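Local coordinates for putative rhamnosidase (Streptomyces avermitilis, PDB 3W5M), which hydrolyses terminal non-reducing alpha-L-rhamnose residues, releasing L-rhamnose from citrus flavonoids such as naringin and from gum arabic, at residues G436-A441 with T548-L553; R26-M31 with D69-P74; D746-S751 with M893-D898; T324-Y329 with K352-Q357. All coordinates share one frame; numbering follows the deposited sequence.

Contact 1 of 4, residues G436-A441 with T548-L553; sequences GETYDA and TDTYTL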
loop_
_atom_site.group_PDB
_atom_site.type_symbol
_atom_site.label_atom_id
_atom_site.label_comp_id
_atom_site.label_asym_id
_atom_site.label_seq_id
_atom_site.Cartn_x
_atom_site.Cartn_y
_atom_site.Cartn_z
ATOM N N GLY A 436 10.485 -7.676 -9.312
ATOM C CA GLY A 436 9.984 -9.053 -9.146
ATOM C C GLY A 436 10.974 -9.930 -8.385
ATOM O O GLY A 436 11.974 -9.456 -7.845
ATOM N N GLU A 437 10.704 -11.225 -8.362
ATOM C CA GLU A 437 11.545 -12.135 -7.618
ATOM C C GLU A 437 12.056 -13.214 -8.572
ATOM O O GLU A 437 11.323 -13.634 -9.459
ATOM C CB GLU A 437 10.709 -12.748 -6.472
ATOM C CG GLU A 437 11.509 -13.609 -5.491
ATOM C CD GLU A 437 10.626 -14.301 -4.451
ATOM O OE1 GLU A 437 10.186 -13.626 -3.506
ATOM O OE2 GLU A 437 10.415 -15.530 -4.561
ATOM N N THR A 438 13.287 -13.652 -8.362
ATOM C CA THR A 438 13.933 -14.670 -9.187
ATOM C C THR A 438 14.302 -15.761 -8.213
ATOM O O THR A 438 14.951 -15.503 -7.206
ATOM C CB THR A 438 15.160 -14.072 -9.908
ATOM O OG1 THR A 438 14.726 -12.992 -10.742
ATOM C CG2 THR A 438 15.872 -15.121 -10.781
ATOM N N TYR A 439 13.868 -16.995 -8.493
ATOM C CA TYR A 439 14.002 -18.082 -7.554
ATOM C C TYR A 439 14.544 -19.275 -8.338
ATOM O O TYR A 439 13.982 -19.616 -9.377
ATOM C CB TYR A 439 12.619 -18.466 -7.018
ATOM C CG TYR A 439 12.568 -19.514 -5.906
ATOM C CD1 TYR A 439 12.719 -20.881 -6.185
ATOM C CD2 TYR A 439 12.326 -19.133 -4.558
ATOM C CE1 TYR A 439 12.634 -21.829 -5.183
ATOM C CE2 TYR A 439 12.237 -20.084 -3.544
ATOM C CZ TYR A 439 12.404 -21.436 -3.872
ATOM O OH TYR A 439 12.366 -22.403 -2.895
ATOM N N ASP A 440 15.610 -19.886 -7.843
ATOM C CA ASP A 440 16.188 -21.087 -8.471
ATOM C C ASP A 440 16.049 -22.265 -7.491
ATOM O O ASP A 440 16.722 -22.331 -6.453
ATOM C CB ASP A 440 17.633 -20.779 -8.879
ATOM C CG ASP A 440 18.317 -21.927 -9.674
ATOM O OD1 ASP A 440 17.762 -23.047 -9.758
ATOM O OD2 ASP A 440 19.430 -21.669 -10.185
ATOM N N ALA A 441 15.147 -23.198 -7.801
ATOM C CA ALA A 441 14.801 -24.281 -6.867
ATOM C C ALA A 441 15.964 -25.247 -6.682
ATOM O O ALA A 441 16.004 -26.007 -5.713
ATOM C CB ALA A 441 13.525 -25.024 -7.315
ATOM N N THR A 548 8.236 -8.901 -13.012
ATOM C CA THR A 548 8.508 -10.236 -13.564
ATOM C C THR A 548 9.082 -11.163 -12.520
ATOM O O THR A 548 10.093 -10.849 -11.875
ATOM C CB THR A 548 9.482 -10.146 -14.753
ATOM O OG1 THR A 548 8.956 -9.232 -15.719
ATOM C CG2 THR A 548 9.684 -11.543 -15.401
ATOM N N ASP A 549 8.452 -12.326 -12.371
ATOM C CA ASP A 549 8.978 -13.363 -11.467
ATOM C C ASP A 549 9.485 -14.523 -12.313
ATOM O O ASP A 549 8.850 -14.895 -13.315
ATOM C CB ASP A 549 7.891 -13.805 -10.476
ATOM C CG ASP A 549 7.288 -12.617 -9.693
ATOM O OD1 ASP A 549 8.033 -11.649 -9.403
ATOM O OD2 ASP A 549 6.083 -12.636 -9.348
ATOM N N THR A 550 10.628 -15.082 -11.915
ATOM C CA THR A 550 11.328 -16.066 -12.717
ATOM C C THR A 550 11.540 -17.259 -11.804
ATOM O O THR A 550 11.958 -17.093 -10.652
ATOM C CB THR A 550 12.681 -15.492 -13.197
ATOM O OG1 THR A 550 12.470 -14.244 -13.884
ATOM C CG2 THR A 550 13.424 -16.461 -14.127
ATOM N N TYR A 551 11.229 -18.465 -12.291
ATOM C CA TYR A 551 11.384 -19.658 -11.482
ATOM C C TYR A 551 12.121 -20.727 -12.273
ATOM O O TYR A 551 11.708 -21.054 -13.363
ATOM C CB TYR A 551 10.014 -20.225 -11.086
ATOM C CG TYR A 551 10.072 -21.519 -10.291
ATOM C CD1 TYR A 551 10.475 -21.524 -8.946
ATOM C CD2 TYR A 551 9.727 -22.740 -10.878
ATOM C CE1 TYR A 551 10.534 -22.701 -8.215
ATOM C CE2 TYR A 551 9.770 -23.935 -10.144
ATOM C CZ TYR A 551 10.168 -23.912 -8.815
ATOM O OH TYR A 551 10.239 -25.071 -8.075
ATOM N N THR A 552 13.195 -21.268 -11.700
ATOM C CA THR A 552 13.968 -22.330 -12.350
ATOM C C THR A 552 13.681 -23.632 -11.610
ATOM O O THR A 552 13.814 -23.702 -10.406
ATOM C CB THR A 552 15.475 -22.012 -12.345
ATOM O OG1 THR A 552 15.688 -20.805 -13.062
ATOM C CG2 THR A 552 16.274 -23.125 -13.050
ATOM N N LEU A 553 13.275 -24.662 -12.345
ATOM C CA LEU A 553 12.813 -25.921 -11.750
ATOM C C LEU A 553 13.926 -26.781 -11.162
ATOM O O LEU A 553 15.055 -26.749 -11.655
ATOM C CB LEU A 553 12.086 -26.740 -12.813
ATOM C CG LEU A 553 10.608 -26.407 -13.043
ATOM C CD1 LEU A 553 10.428 -25.024 -13.661
ATOM C CD2 LEU A 553 9.974 -27.467 -13.955
HETATM O O HOH W 1 12.408 -12.159 -12.283
HETATM O O HOH W 2 15.478 -18.627 -11.584
#
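Thr-550, Tyr-439 and Thr-552 bury the largest areas where strands 436-440 and 548-552 run parallel, their axes 4.7 Å apart. Thr-550 lies level with Thr-438 but bonds to its neighbours: its N donates to Glu-437 O (2.9 Å) and its O accepts from Tyr-439 N. Thr-552 repeats the pattern with Tyr-439 O and Ala-441 N. Beta-branched threonine suits these extended backbones; Thr-550 CB packs 4.0 Å from Thr-438 CG2, and a water joins both OG1 atoms. Thr-552 CB rests 3.6 Å from Asp-440 OD1, whose carboxylate also pairs with Arg-442. On the opposite face CG is anti to the backbone N in both Tyr-439 (chi1 -174°) and Tyr-551 (177°), a shared torsion that makes the two rings run the same way. Tyr-439 CD1 comes 3.5 Å from Tyr-551 CE1, but the rings, 28° apart, are slid until they barely overlap. Their hydroxyls bond to Glu-444 and Glu-559. Strand 428-432 flanks 436-440, and 522-528 flanks 548-552, building this parallel pair into a largely antiparallel sheet.

Contact 2 of 4, residues R26-M31 with D69-P74; sequences RLSWPM and DSVLVP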
loop_
_atom_site.group_PDB
_atom_site.type_symbol
_atom_site.label_atom_id
_atom_site.label_comp_id
_atom_site.label_asym_id
_atom_site.label_seq_id
_atom_site.Cartn_x
_atom_site.Cartn_y
_atom_site.Cartn_z
ATOM N N ARG A 26 -8.029 1.093 23.980
ATOM C CA ARG A 26 -9.430 1.552 23.926
ATOM C C ARG A 26 -10.369 0.391 23.692
ATOM O O ARG A 26 -10.246 -0.334 22.699
ATOM C CB ARG A 26 -9.604 2.611 22.851
ATOM C CG ARG A 26 -8.857 3.901 23.196
ATOM C CD ARG A 26 -8.790 4.846 21.983
ATOM N NE ARG A 26 -8.026 4.219 20.908
ATOM C CZ ARG A 26 -8.003 4.652 19.643
ATOM N NH1 ARG A 26 -8.694 5.728 19.280
ATOM N NH2 ARG A 26 -7.291 3.994 18.750
ATOM N N LEU A 27 -11.338 0.255 24.586
ATOM C CA LEU A 27 -12.215 -0.911 24.642
ATOM C C LEU A 27 -13.560 -0.553 24.019
ATOM O O LEU A 27 -14.047 0.588 24.180
ATOM C CB LEU A 27 -12.415 -1.282 26.123
ATOM C CG LEU A 27 -11.138 -1.569 26.932
ATOM C CD1 LEU A 27 -11.515 -1.808 28.391
ATOM C CD2 LEU A 27 -10.434 -2.776 26.365
ATOM N N SER A 28 -14.175 -1.507 23.314
ATOM C CA SER A 28 -15.478 -1.280 22.690
ATOM C C SER A 28 -16.416 -2.449 22.946
ATOM O O SER A 28 -15.971 -3.610 22.959
ATOM C CB SER A 28 -15.341 -1.086 21.175
ATOM O OG SER A 28 -14.656 0.140 20.857
ATOM N N TRP A 29 -17.696 -2.157 23.134
ATOM C CA TRP A 29 -18.706 -3.215 23.370
ATOM C C TRP A 29 -20.003 -2.998 22.580
ATOM O O TRP A 29 -20.981 -2.461 23.099
ATOM C CB TRP A 29 -18.953 -3.466 24.876
ATOM C CG TRP A 29 -19.153 -2.225 25.732
ATOM C CD1 TRP A 29 -20.334 -1.588 26.000
ATOM C CD2 TRP A 29 -18.143 -1.511 26.456
ATOM N NE1 TRP A 29 -20.109 -0.505 26.823
ATOM C CE2 TRP A 29 -18.783 -0.439 27.120
ATOM C CE3 TRP A 29 -16.753 -1.659 26.586
ATOM C CZ2 TRP A 29 -18.092 0.472 27.921
ATOM C CZ3 TRP A 29 -16.066 -0.775 27.418
ATOM C CH2 TRP A 29 -16.736 0.292 28.058
ATOM N N PRO A 30 -20.011 -3.432 21.309
ATOM C CA PRO A 30 -21.282 -3.439 20.589
ATOM C C PRO A 30 -22.305 -4.243 21.415
ATOM O O PRO A 30 -21.939 -5.232 22.084
ATOM C CB PRO A 30 -20.946 -4.176 19.277
ATOM C CG PRO A 30 -19.448 -4.179 19.167
ATOM C CD PRO A 30 -18.928 -4.108 20.575
ATOM N N MET A 31 -23.556 -3.810 21.416
ATOM C CA MET A 31 -24.583 -4.535 22.156
ATOM C C MET A 31 -25.707 -4.983 21.218
ATOM O O MET A 31 -25.904 -4.399 20.162
ATOM C CB MET A 31 -25.134 -3.672 23.283
ATOM C CG MET A 31 -24.168 -3.450 24.451
ATOM S SD MET A 31 -24.587 -1.910 25.326
ATOM C CE MET A 31 -23.948 -0.679 24.187
ATOM N N ASP A 69 -21.090 6.048 26.959
ATOM C CA ASP A 69 -19.977 5.678 26.067
ATOM C C ASP A 69 -19.839 4.163 25.982
ATOM O O ASP A 69 -19.746 3.480 27.004
ATOM C CB ASP A 69 -18.659 6.261 26.568
ATOM C CG ASP A 69 -18.562 7.771 26.374
ATOM O OD1 ASP A 69 -19.242 8.336 25.488
ATOM O OD2 ASP A 69 -17.772 8.388 27.109
ATOM N N SER A 70 -19.818 3.639 24.766
ATOM C CA SER A 70 -19.688 2.189 24.582
ATOM C C SER A 70 -18.652 1.803 23.519
ATOM O O SER A 70 -18.406 0.602 23.245
ATOM C CB SER A 70 -21.058 1.570 24.284
ATOM O OG SER A 70 -21.608 2.018 23.052
ATOM N N VAL A 71 -18.003 2.822 22.968
ATOM C CA VAL A 71 -17.044 2.640 21.883
ATOM C C VAL A 71 -15.776 3.427 22.187
ATOM O O VAL A 71 -15.832 4.635 22.523
ATOM C CB VAL A 71 -17.718 3.021 20.528
ATOM C CG1 VAL A 71 -16.714 3.379 19.450
ATOM C CG2 VAL A 71 -18.649 1.886 20.072
ATOM N N LEU A 72 -14.640 2.738 22.085
ATOM C CA LEU A 72 -13.282 3.327 22.244
ATOM C C LEU A 72 -13.078 3.969 23.624
ATOM O O LEU A 72 -12.543 5.089 23.747
ATOM C CB LEU A 72 -12.964 4.336 21.118
ATOM C CG LEU A 72 -12.968 3.744 19.699
ATOM C CD1 LEU A 72 -12.858 4.864 18.666
ATOM C CD2 LEU A 72 -11.838 2.747 19.564
ATOM N N VAL A 73 -13.531 3.260 24.655
ATOM C CA VAL A 73 -13.362 3.709 26.048
ATOM C C VAL A 73 -11.966 3.321 26.525
ATOM O O VAL A 73 -11.611 2.128 26.531
ATOM C CB VAL A 73 -14.441 3.103 26.972
ATOM C CG1 VAL A 73 -14.234 3.576 28.419
ATOM C CG2 VAL A 73 -15.826 3.430 26.470
ATOM N N PRO A 74 -11.128 4.317 26.901
ATOM C CA PRO A 74 -9.746 3.976 27.273
ATOM C C PRO A 74 -9.628 3.251 28.589
ATOM O O PRO A 74 -10.246 3.642 29.603
ATOM C CB PRO A 74 -9.024 5.332 27.369
ATOM C CG PRO A 74 -10.088 6.366 27.337
ATOM C CD PRO A 74 -11.369 5.776 26.856
HETATM O O HOH W 3 -21.784 -0.183 21.434
#
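One face of the Trp-29 indole carries the backbone of Ser-70: its CA makes a CH-pi contact 3.9 Å from the centroid of the five-membered ring, and its O lies above the ring toward the rim. Trp-29 CH2 reaches Val-73 CG2 at 3.6 Å, while NE1 is bonded to Gln-40. The Arg-26 guanidinium has Leu-72 CD2 over one face and ends in salt bridges to Glu-12 and Asp-712. An alanine in place of Trp-29 would probably open a gap beside Val-73 and Ser-70 and leave Gln-40 without its indole partner. Between these side chains the antiparallel pair has a G1 beta bulge, Leu-72 and Val-73 both facing Leu-27. Leu-72 takes the positive-phi position (59°) that glycine usually fills. Leu-27 N donates to Val-73 O (2.7 Å) and Leu-27 O accepts from Val-73 N. Leu-72 N turns instead to Ser-28 OG at 2.9 Å; serine's short hydroxyl, anti to its own carbonyl carbon (chi1 -68°), sits where it can accept. Trp-29 N closes on Ser-70 O, also 2.9 Å.

Contact 3 of 4, residues D746-S751 with M893-D898; sequences DWLNVS and MWERWD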
loop_
_atom_site.group_PDB
_atom_site.type_symbol
_atom_site.label_atom_id
_atom_site.label_comp_id
_atom_site.label_asym_id
_atom_site.label_seq_id
_atom_site.Cartn_x
_atom_site.Cartn_y
_atom_site.Cartn_z
ATOM N N ASP A 746 -7.005 20.606 -9.774
ATOM C CA ASP A 746 -8.004 19.587 -10.020
ATOM C C ASP A 746 -7.456 18.579 -11.039
ATOM O O ASP A 746 -7.973 18.428 -12.148
ATOM C CB ASP A 746 -9.353 20.197 -10.471
ATOM C CG ASP A 746 -10.482 19.182 -10.491
ATOM O OD1 ASP A 746 -10.528 18.297 -9.605
ATOM O OD2 ASP A 746 -11.347 19.252 -11.404
ATOM N N TRP A 747 -6.398 17.887 -10.618
ATOM C CA TRP A 747 -5.683 16.882 -11.420
ATOM C C TRP A 747 -6.559 16.000 -12.306
ATOM O O TRP A 747 -7.519 15.387 -11.846
ATOM C CB TRP A 747 -4.873 16.010 -10.445
ATOM C CG TRP A 747 -3.818 15.134 -11.056
ATOM C CD1 TRP A 747 -3.803 13.760 -11.104
ATOM C CD2 TRP A 747 -2.602 15.574 -11.657
ATOM N NE1 TRP A 747 -2.653 13.329 -11.718
ATOM C CE2 TRP A 747 -1.900 14.422 -12.069
ATOM C CE3 TRP A 747 -2.038 16.836 -11.895
ATOM C CZ2 TRP A 747 -0.659 14.496 -12.708
ATOM C CZ3 TRP A 747 -0.822 16.908 -12.526
ATOM C CH2 TRP A 747 -0.132 15.739 -12.920
ATOM N N LEU A 748 -6.189 15.896 -13.587
ATOM C CA LEU A 748 -6.860 15.002 -14.542
ATOM C C LEU A 748 -8.358 15.307 -14.752
ATOM O O LEU A 748 -9.156 14.422 -15.028
ATOM C CB LEU A 748 -6.581 13.505 -14.207
ATOM C CG LEU A 748 -5.098 13.145 -14.285
ATOM C CD1 LEU A 748 -4.848 11.731 -13.756
ATOM C CD2 LEU A 748 -4.603 13.269 -15.721
ATOM N N ASN A 749 -8.734 16.578 -14.614
ATOM C CA ASN A 749 -10.037 17.047 -15.106
ATOM C C ASN A 749 -10.163 16.796 -16.627
ATOM O O ASN A 749 -9.140 16.663 -17.310
ATOM C CB ASN A 749 -10.189 18.545 -14.798
ATOM C CG ASN A 749 -9.147 19.400 -15.496
ATOM O OD1 ASN A 749 -9.219 19.611 -16.712
ATOM N ND2 ASN A 749 -8.178 19.910 -14.736
ATOM N N VAL A 750 -11.393 16.777 -17.145
ATOM C CA VAL A 750 -11.649 16.588 -18.589
ATOM C C VAL A 750 -11.755 17.950 -19.282
ATOM O O VAL A 750 -12.860 18.478 -19.441
ATOM C CB VAL A 750 -12.955 15.797 -18.862
ATOM C CG1 VAL A 750 -12.976 15.272 -20.302
ATOM C CG2 VAL A 750 -13.126 14.644 -17.885
ATOM N N SER A 751 -10.599 18.484 -19.684
ATOM C CA SER A 751 -10.489 19.788 -20.354
ATOM C C SER A 751 -11.392 20.865 -19.738
ATOM O O SER A 751 -12.214 21.489 -20.423
ATOM C CB SER A 751 -10.733 19.663 -21.864
ATOM O OG SER A 751 -10.487 20.904 -22.508
ATOM N N MET A 893 -10.890 1.072 -10.450
ATOM C CA MET A 893 -11.033 2.442 -10.936
ATOM C C MET A 893 -9.751 2.838 -11.619
ATOM O O MET A 893 -8.646 2.551 -11.123
ATOM C CB MET A 893 -11.353 3.442 -9.810
ATOM C CG MET A 893 -12.459 2.972 -8.879
ATOM S SD MET A 893 -13.981 2.461 -9.670
ATOM C CE MET A 893 -14.472 4.112 -10.191
ATOM N N TRP A 894 -9.876 3.511 -12.762
ATOM C CA TRP A 894 -8.680 3.963 -13.492
ATOM C C TRP A 894 -8.163 5.321 -13.049
ATOM O O TRP A 894 -8.942 6.160 -12.549
ATOM C CB TRP A 894 -8.974 4.038 -15.000
ATOM C CG TRP A 894 -9.463 2.792 -15.624
ATOM C CD1 TRP A 894 -9.360 1.508 -15.149
ATOM C CD2 TRP A 894 -10.087 2.700 -16.910
ATOM N NE1 TRP A 894 -9.915 0.627 -16.065
ATOM C CE2 TRP A 894 -10.356 1.337 -17.154
ATOM C CE3 TRP A 894 -10.449 3.650 -17.877
ATOM C CZ2 TRP A 894 -10.999 0.894 -18.332
ATOM C CZ3 TRP A 894 -11.074 3.210 -19.059
ATOM C CH2 TRP A 894 -11.329 1.845 -19.272
ATOM N N GLU A 895 -6.873 5.563 -13.271
ATOM C CA GLU A 895 -6.273 6.851 -12.995
ATOM C C GLU A 895 -6.940 7.992 -13.787
ATOM O O GLU A 895 -7.033 9.105 -13.266
ATOM C CB GLU A 895 -4.787 6.848 -13.319
ATOM C CG GLU A 895 -4.011 8.072 -12.838
ATOM C CD GLU A 895 -2.501 7.920 -13.006
ATOM O OE1 GLU A 895 -2.077 7.041 -13.803
ATOM O OE2 GLU A 895 -1.735 8.684 -12.354
ATOM N N ARG A 896 -7.348 7.713 -15.034
ATOM C CA ARG A 896 -7.879 8.759 -15.950
ATOM C C ARG A 896 -9.280 8.397 -16.387
ATOM O O ARG A 896 -9.601 7.224 -16.534
ATOM C CB ARG A 896 -7.009 8.863 -17.211
ATOM C CG ARG A 896 -5.598 9.377 -16.996
ATOM C CD ARG A 896 -4.768 9.137 -18.259
ATOM N NE ARG A 896 -3.374 9.542 -18.149
ATOM C CZ ARG A 896 -2.917 10.763 -18.421
ATOM N NH1 ARG A 896 -3.746 11.724 -18.808
ATOM N NH2 ARG A 896 -1.630 11.036 -18.283
ATOM N N TRP A 897 -10.117 9.392 -16.668
ATOM C CA TRP A 897 -11.414 9.087 -17.243
ATOM C C TRP A 897 -11.263 8.308 -18.572
ATOM O O TRP A 897 -12.097 7.461 -18.907
ATOM C CB TRP A 897 -12.217 10.392 -17.430
ATOM C CG TRP A 897 -12.563 11.070 -16.109
ATOM C CD1 TRP A 897 -12.064 12.254 -15.633
ATOM C CD2 TRP A 897 -13.472 10.584 -15.107
ATOM N NE1 TRP A 897 -12.634 12.541 -14.396
ATOM C CE2 TRP A 897 -13.511 11.545 -14.068
ATOM C CE3 TRP A 897 -14.286 9.446 -15.006
ATOM C CZ2 TRP A 897 -14.296 11.374 -12.916
ATOM C CZ3 TRP A 897 -15.080 9.279 -13.872
ATOM C CH2 TRP A 897 -15.077 10.249 -12.842
ATOM N N ASP A 898 -10.164 8.566 -19.274
ATOM C CA ASP A 898 -9.888 7.933 -20.578
ATOM C C ASP A 898 -8.638 7.066 -20.586
ATOM O O ASP A 898 -7.896 7.090 -21.557
ATOM C CB ASP A 898 -9.708 9.016 -21.648
ATOM C CG ASP A 898 -8.653 10.028 -21.277
ATOM O OD1 ASP A 898 -8.230 10.054 -20.102
ATOM O OD2 ASP A 898 -8.229 10.810 -22.156
HETATM O O HOH W 4 -8.904 11.865 -16.642
#
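Leu-748, packed against Glu-895 and Arg-896, is presented by a type II turn whose Asp-746 O is gripped twice by Asn-749, through its N at 3.2 Å and its ND2 at 3.0 Å. Leu-748 takes the third position of that turn with a positive phi (60°), where glycine or asparagine is commoner, and its two methyls divide between Glu-895 and Arg-896. Leu-748 CD1 lies 3.5 Å from Glu-895 O and also meets Glu-895 CG; CD2 sits over a face of the Arg-896 guanidinium, 3.6 Å from NH1. The Val-750 side chain crosses that of Trp-897 at about a right angle, its CG2 3.5 Å from Trp-897 CD1. A water joins Leu-748 O to Trp-897 N, 2.8 Å from the latter. Trp-897 NE1 bonds to Thr-849 O, so a leucine in its place would probably leave that carbonyl without its mate and reduce the flat surface against Val-750. Glu-895 is the inferred proton acceptor of the (alpha/alpha)6-barrel active site. Its O, buried under a methyl that cannot donate, has no hydrogen-bond partner in the model. Its OE1 is held by Ser-913 and the rhamnose-binding Arg-634, consistent with the packing on CG and backbone helping to place the carboxylate.

Contact 4 of 4, residues T324-Y329 with K352-Q357; sequences TALGLY and KRVQYQ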
loop_
_atom_site.group_PDB
_atom_site.type_symbol
_atom_site.label_atom_id
_atom_site.label_comp_id
_atom_site.label_asym_id
_atom_site.label_seq_id
_atom_site.Cartn_x
_atom_site.Cartn_y
_atom_site.Cartn_z
ATOM N N THR A 324 11.384 -8.102 13.629
ATOM C CA THR A 324 11.272 -7.025 12.650
ATOM C C THR A 324 12.468 -7.108 11.699
ATOM O O THR A 324 13.354 -7.962 11.861
ATOM C CB THR A 324 11.145 -5.627 13.342
ATOM O OG1 THR A 324 10.918 -4.613 12.331
ATOM C CG2 THR A 324 12.381 -5.285 14.203
ATOM N N ALA A 325 12.477 -6.275 10.657
ATOM C CA ALA A 325 13.581 -6.228 9.727
ATOM C C ALA A 325 13.729 -4.810 9.209
ATOM O O ALA A 325 12.752 -4.062 9.113
ATOM C CB ALA A 325 13.344 -7.193 8.548
ATOM N N LEU A 326 14.963 -4.438 8.933
ATOM C CA LEU A 326 15.210 -3.311 8.037
ATOM C C LEU A 326 15.292 -3.925 6.664
ATOM O O LEU A 326 16.324 -4.482 6.283
ATOM C CB LEU A 326 16.477 -2.574 8.431
ATOM C CG LEU A 326 16.285 -1.981 9.840
ATOM C CD1 LEU A 326 17.607 -1.432 10.336
ATOM C CD2 LEU A 326 15.187 -0.894 9.897
ATOM N N GLY A 327 14.160 -3.935 5.965
ATOM C CA GLY A 327 14.001 -4.829 4.801
ATOM C C GLY A 327 12.696 -5.592 4.960
ATOM O O GLY A 327 11.698 -5.025 5.420
ATOM N N LEU A 328 12.696 -6.884 4.621
ATOM C CA LEU A 328 11.511 -7.707 4.806
ATOM C C LEU A 328 12.023 -9.049 5.310
ATOM O O LEU A 328 13.159 -9.400 5.024
ATOM C CB LEU A 328 10.776 -7.979 3.466
ATOM C CG LEU A 328 10.341 -6.783 2.608
ATOM C CD1 LEU A 328 9.844 -7.333 1.270
ATOM C CD2 LEU A 328 9.244 -5.999 3.297
ATOM N N TYR A 329 11.167 -9.779 6.019
ATOM C CA TYR A 329 11.572 -11.089 6.535
ATOM C C TYR A 329 10.381 -12.047 6.505
ATOM O O TYR A 329 9.199 -11.631 6.466
ATOM C CB TYR A 329 12.146 -10.987 7.961
ATOM C CG TYR A 329 11.088 -10.748 8.994
ATOM C CD1 TYR A 329 10.543 -9.451 9.187
ATOM C CD2 TYR A 329 10.572 -11.792 9.739
ATOM C CE1 TYR A 329 9.532 -9.232 10.094
ATOM C CE2 TYR A 329 9.545 -11.574 10.655
ATOM C CZ TYR A 329 9.037 -10.289 10.829
ATOM O OH TYR A 329 8.029 -10.059 11.731
ATOM N N LYS A 352 13.054 6.975 11.621
ATOM C CA LYS A 352 12.246 7.381 12.766
ATOM C C LYS A 352 11.607 6.228 13.509
ATOM O O LYS A 352 11.527 6.257 14.745
ATOM C CB LYS A 352 11.188 8.407 12.343
ATOM C CG LYS A 352 11.839 9.702 11.853
ATOM C CD LYS A 352 10.838 10.817 11.688
ATOM C CE LYS A 352 11.547 12.114 11.346
ATOM N NZ LYS A 352 10.561 13.227 11.418
ATOM N N ARG A 353 11.145 5.215 12.777
ATOM C CA ARG A 353 10.482 4.091 13.444
ATOM C C ARG A 353 10.493 2.860 12.536
ATOM O O ARG A 353 10.525 2.970 11.287
ATOM C CB ARG A 353 9.047 4.448 13.856
ATOM C CG ARG A 353 8.070 4.556 12.685
ATOM C CD ARG A 353 6.686 5.058 13.085
ATOM N NE ARG A 353 6.770 6.464 13.507
ATOM C CZ ARG A 353 6.576 6.878 14.758
ATOM N NH1 ARG A 353 6.242 6.004 15.721
ATOM N NH2 ARG A 353 6.714 8.171 15.052
ATOM N N VAL A 354 10.527 1.699 13.174
ATOM C CA VAL A 354 10.272 0.447 12.472
ATOM C C VAL A 354 9.203 -0.291 13.290
ATOM O O VAL A 354 9.175 -0.201 14.512
ATOM C CB VAL A 354 11.556 -0.382 12.256
ATOM C CG1 VAL A 354 12.113 -0.932 13.559
ATOM C CG2 VAL A 354 11.322 -1.503 11.213
ATOM N N GLN A 355 8.327 -1.027 12.617
ATOM C CA GLN A 355 7.239 -1.717 13.318
ATOM C C GLN A 355 7.648 -3.178 13.530
ATOM O O GLN A 355 8.259 -3.757 12.653
ATOM C CB GLN A 355 5.939 -1.616 12.511
ATOM C CG GLN A 355 5.459 -0.181 12.394
ATOM C CD GLN A 355 3.983 -0.045 12.062
ATOM O OE1 GLN A 355 3.155 0.372 12.910
ATOM N NE2 GLN A 355 3.648 -0.390 10.851
ATOM N N TYR A 356 7.354 -3.744 14.696
ATOM C CA TYR A 356 7.647 -5.187 14.949
ATOM C C TYR A 356 6.349 -5.990 15.074
ATOM O O TYR A 356 5.246 -5.441 15.334
ATOM C CB TYR A 356 8.544 -5.389 16.197
ATOM C CG TYR A 356 7.835 -5.184 17.520
ATOM C CD1 TYR A 356 7.086 -6.218 18.114
ATOM C CD2 TYR A 356 7.905 -3.949 18.182
ATOM C CE1 TYR A 356 6.428 -6.031 19.325
ATOM C CE2 TYR A 356 7.273 -3.760 19.413
ATOM C CZ TYR A 356 6.536 -4.793 19.976
ATOM O OH TYR A 356 5.864 -4.625 21.164
ATOM N N GLN A 357 6.482 -7.296 14.855
ATOM C CA GLN A 357 5.351 -8.238 14.870
ATOM C C GLN A 357 5.527 -9.191 16.038
ATOM O O GLN A 357 6.652 -9.462 16.459
ATOM C CB GLN A 357 5.259 -9.047 13.552
ATOM C CG GLN A 357 5.033 -8.224 12.268
ATOM C CD GLN A 357 6.149 -7.256 11.951
ATOM O OE1 GLN A 357 7.309 -7.660 11.772
ATOM N NE2 GLN A 357 5.822 -5.945 11.934
#
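Two side-chain hydrogen bonds join the segments. Tyr-329 OH donates to Gln-357 OE1 over a short 2.5 Å, in the carbonyl plane and on a lone pair; the rigid ring of a tyrosine carries its hydroxyl out to this distance, and it also bonds to Tyr-359. The Gln-357 chain bends at chi2 (62°), which turns OE1 to the hydroxyl end of the ring, at its edge, with amide and ring planes 32° apart; NE2 bonds to Gln-475. In Thr-324, OG1 anti to the backbone N (chi1 -175°) points at Gln-355 O and donates at 2.8 Å from above the carbonyl plane. The remaining contacts are van der Waals. Val-354 CG2 comes 3.3 Å from Thr-324 OG1 and 4.1 Å from Leu-326 CD2. Thr-324 CB meets Tyr-356 CB at 3.9 Å. Strands 316-326 and 353-360 are antiparallel neighbours in one sheet, but here the short segments splay. Past Gly-327, which the backbone angles call for, the chain passes to strand 328-333 of a second sheet; strand 471-474 flanks 353-360 on its other side.

Along the chain the contacts follow one another in the order 2, 4, 1, 3, none touching another. Contact 2 belongs to the N-terminal immunoglobulin-like domain, contact 4 to the rhamnosidase N-terminal domain, and contact 3 to the six-hairpin catalytic domain. Contact 1 brings strand 436-440, from the same sequence region as contact 4, beside a strand of the concanavalin-like region. The contacts thus sample separate parts of a multidomain enzyme, with contact 1 the place where two of its regions are joined through one sheet. Contacts 1 and 4 are the nearest pair, with closest atoms about 8 Å apart; contacts 1 and 2 lie on opposite sides of the chain's centre, their centres 48 Å apart. Contact 3 alone contains an active-site residue.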